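Local coordinates for CELL division protein FTSZ homolog 1 (Methanocaldococcus jannaschii, PDB 2VAP) that binds GTP and probably hydrolyses it, and is thought to polymerise into the contractile ring at the future site of cell division, at residues A[260-265]-A[301-306]. Sequence-based numbering, arbitrary orientation.
Sequences KRAKEA and REVVAT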
loop_
_atom_site.group_PDB
_atom_site.type_symbol
_atom_site.label_atom_id
_atom_site.label_comp_id
_atom_site.label_asym_id
_atom_site.label_seq_id
_atom_site.Cartn_x
_atom_site.Cartn_y
_atom_site.Cartn_z
ATOM N N LYS A 260 7.511 -4.346 -27.446
ATOM C CA LYS A 260 6.709 -3.200 -27.022
ATOM C C LYS A 260 6.349 -3.351 -25.542
ATOM O O LYS A 260 5.173 -3.336 -25.166
ATOM C CB LYS A 260 5.452 -3.065 -27.888
ATOM C CG LYS A 260 5.727 -2.665 -29.332
ATOM C CD LYS A 260 4.442 -2.588 -30.141
ATOM C CE LYS A 260 4.718 -2.179 -31.578
ATOM N NZ LYS A 260 3.468 -2.095 -32.382
ATOM N N ARG A 261 7.383 -3.488 -24.713
ATOM C CA ARG A 261 7.232 -3.800 -23.286
ATOM C C ARG A 261 6.417 -2.774 -22.497
ATOM O O ARG A 261 5.587 -3.151 -21.667
ATOM C CB ARG A 261 8.599 -4.047 -22.628
ATOM C CG ARG A 261 9.604 -2.915 -22.790
ATOM C CD ARG A 261 10.970 -3.289 -22.241
ATOM N NE ARG A 261 11.806 -2.103 -22.059
ATOM C CZ ARG A 261 13.020 -2.101 -21.517
ATOM N NH1 ARG A 261 13.684 -0.957 -21.402
ATOM N NH2 ARG A 261 13.576 -3.227 -21.091
ATOM N N ALA A 262 6.654 -1.489 -22.758
ATOM C CA ALA A 262 5.959 -0.408 -22.053
ATOM C C ALA A 262 4.470 -0.365 -22.392
ATOM O O ALA A 262 3.633 -0.177 -21.506
ATOM C CB ALA A 262 6.617 0.935 -22.347
ATOM N N LYS A 263 4.154 -0.547 -23.673
ATOM C CA LYS A 263 2.773 -0.547 -24.153
ATOM C C LYS A 263 1.983 -1.728 -23.586
ATOM O O LYS A 263 0.830 -1.573 -23.182
ATOM C CB LYS A 263 2.741 -0.568 -25.686
ATOM C CG LYS A 263 1.384 -0.226 -26.295
ATOM C CD LYS A 263 1.396 -0.329 -27.819
ATOM C CE LYS A 263 1.213 -1.765 -28.302
ATOM N NZ LYS A 263 -0.159 -2.287 -28.042
ATOM N N GLU A 264 2.613 -2.900 -23.558
ATOM C CA GLU A 264 1.971 -4.110 -23.044
ATOM C C GLU A 264 1.824 -4.089 -21.522
ATOM O O GLU A 264 0.837 -4.595 -20.986
ATOM C CB GLU A 264 2.725 -5.364 -23.495
ATOM C CG GLU A 264 2.551 -5.695 -24.974
ATOM C CD GLU A 264 3.054 -7.082 -25.339
ATOM O OE1 GLU A 264 2.808 -8.038 -24.572
ATOM O OE2 GLU A 264 3.693 -7.218 -26.405
ATOM N N ALA A 265 2.804 -3.500 -20.836
ATOM C CA ALA A 265 2.771 -3.389 -19.375
ATOM C C ALA A 265 1.630 -2.497 -18.884
ATOM O O ALA A 265 0.921 -2.857 -17.942
ATOM C CB ALA A 265 4.110 -2.896 -18.837
ATOM N N ARG A 301 6.810 7.975 -20.495
ATOM C CA ARG A 301 5.835 8.910 -21.060
ATOM C C ARG A 301 4.696 8.196 -21.787
ATOM O O ARG A 301 3.544 8.624 -21.709
ATOM C CB ARG A 301 6.521 9.903 -22.003
ATOM C CG ARG A 301 7.272 11.022 -21.292
ATOM C CD ARG A 301 8.060 11.882 -22.275
ATOM N NE ARG A 301 7.190 12.650 -23.166
ATOM C CZ ARG A 301 7.620 13.462 -24.129
ATOM N NH1 ARG A 301 8.919 13.629 -24.343
ATOM N NH2 ARG A 301 6.744 14.112 -24.883
ATOM N N GLU A 302 5.030 7.111 -22.488
ATOM C CA GLU A 302 4.039 6.291 -23.190
ATOM C C GLU A 302 3.026 5.688 -22.214
ATOM O O GLU A 302 1.824 5.670 -22.491
ATOM C CB GLU A 302 4.732 5.187 -24.000
ATOM C CG GLU A 302 3.804 4.407 -24.932
ATOM C CD GLU A 302 4.533 3.374 -25.781
ATOM O OE1 GLU A 302 5.581 2.851 -25.340
ATOM O OE2 GLU A 302 4.049 3.078 -26.893
ATOM N N VAL A 303 3.522 5.207 -21.074
ATOM C CA VAL A 303 2.680 4.647 -20.015
ATOM C C VAL A 303 1.702 5.696 -19.477
ATOM O O VAL A 303 0.495 5.446 -19.399
ATOM C CB VAL A 303 3.537 4.052 -18.858
ATOM C CG1 VAL A 303 2.666 3.642 -17.672
ATOM C CG2 VAL A 303 4.359 2.865 -19.350
ATOM N N VAL A 304 2.229 6.870 -19.128
ATOM C CA VAL A 304 1.425 7.959 -18.565
ATOM C C VAL A 304 0.365 8.460 -19.551
ATOM O O VAL A 304 -0.783 8.694 -19.167
ATOM C CB VAL A 304 2.310 9.139 -18.080
ATOM C CG1 VAL A 304 1.463 10.217 -17.408
ATOM C CG2 VAL A 304 3.377 8.645 -17.118
ATOM N N ALA A 305 0.755 8.609 -20.817
ATOM C CA ALA A 305 -0.160 9.055 -21.872
ATOM C C ALA A 305 -1.326 8.085 -22.067
ATOM O O ALA A 305 -2.466 8.511 -22.273
ATOM C CB ALA A 305 0.593 9.257 -23.181
ATOM N N THR A 306 -1.031 6.788 -21.994
ATOM C CA THR A 306 -2.042 5.739 -22.132
ATOM C C THR A 306 -3.042 5.779 -20.972
ATOM O O THR A 306 -4.252 5.677 -21.185
ATOM C CB THR A 306 -1.394 4.335 -22.251
ATOM O OG1 THR A 306 -0.442 4.335 -23.323
ATOM C CG2 THR A 306 -2.445 3.264 -22.525
HETATM O O HOH W 1 6.303 -0.022 -25.781
#
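The carbonyl O of E302, a residue whose side chain reaches across to A262 and K263, is gripped twice within its own helix, by T306 N and by T306 OG1 (2.8 Å), which approach from opposite faces of its plane. Farther out, the carboxylate oxygen OE1 of E302 takes a hydrogen bond of 3.0 Å from a water whose own oxygen accepts the backbone N-H of K263 at 3.1 Å. This relay joins a side chain of one helix to the first turn of the other, where N-H groups have no partner earlier in the helix. E302 reaches across because its CG stands anti to the backbone N (chi1 -171°) and the chain beyond is extended. OE1 also comes to 3.7 Å from CB of A262, and OE2 lies alongside CB of K263. The lysine chain, by contrast, bends at chi3 and chi4 and its end leads away; NZ is 6.9 Å from E302 OE2, so any attraction between the charges is probably weak. The case illustrates how two helices share one face of a sheet. In the C-terminal domain of this tubulin homologue, helices 261-270 and 297-310 run side by side on the four-stranded mixed sheet, their short segments 9.0 Å apart at closest approach and inclined by 30°. A262, a small residue pointing at the other helix, lets the backbones come close. Nearer the sheet, V303 CG2 lies 3.8 Å from A262 O, and 4.2 Å from A262 CB in the apolar part of the contact. The V303 side chain also meets V333, I287 and V289 of the strands, and V266 farther along 261-270. The side chain of T306 touches V266 and L270, extending the helix-helix seam toward the C-terminal end of 261-270.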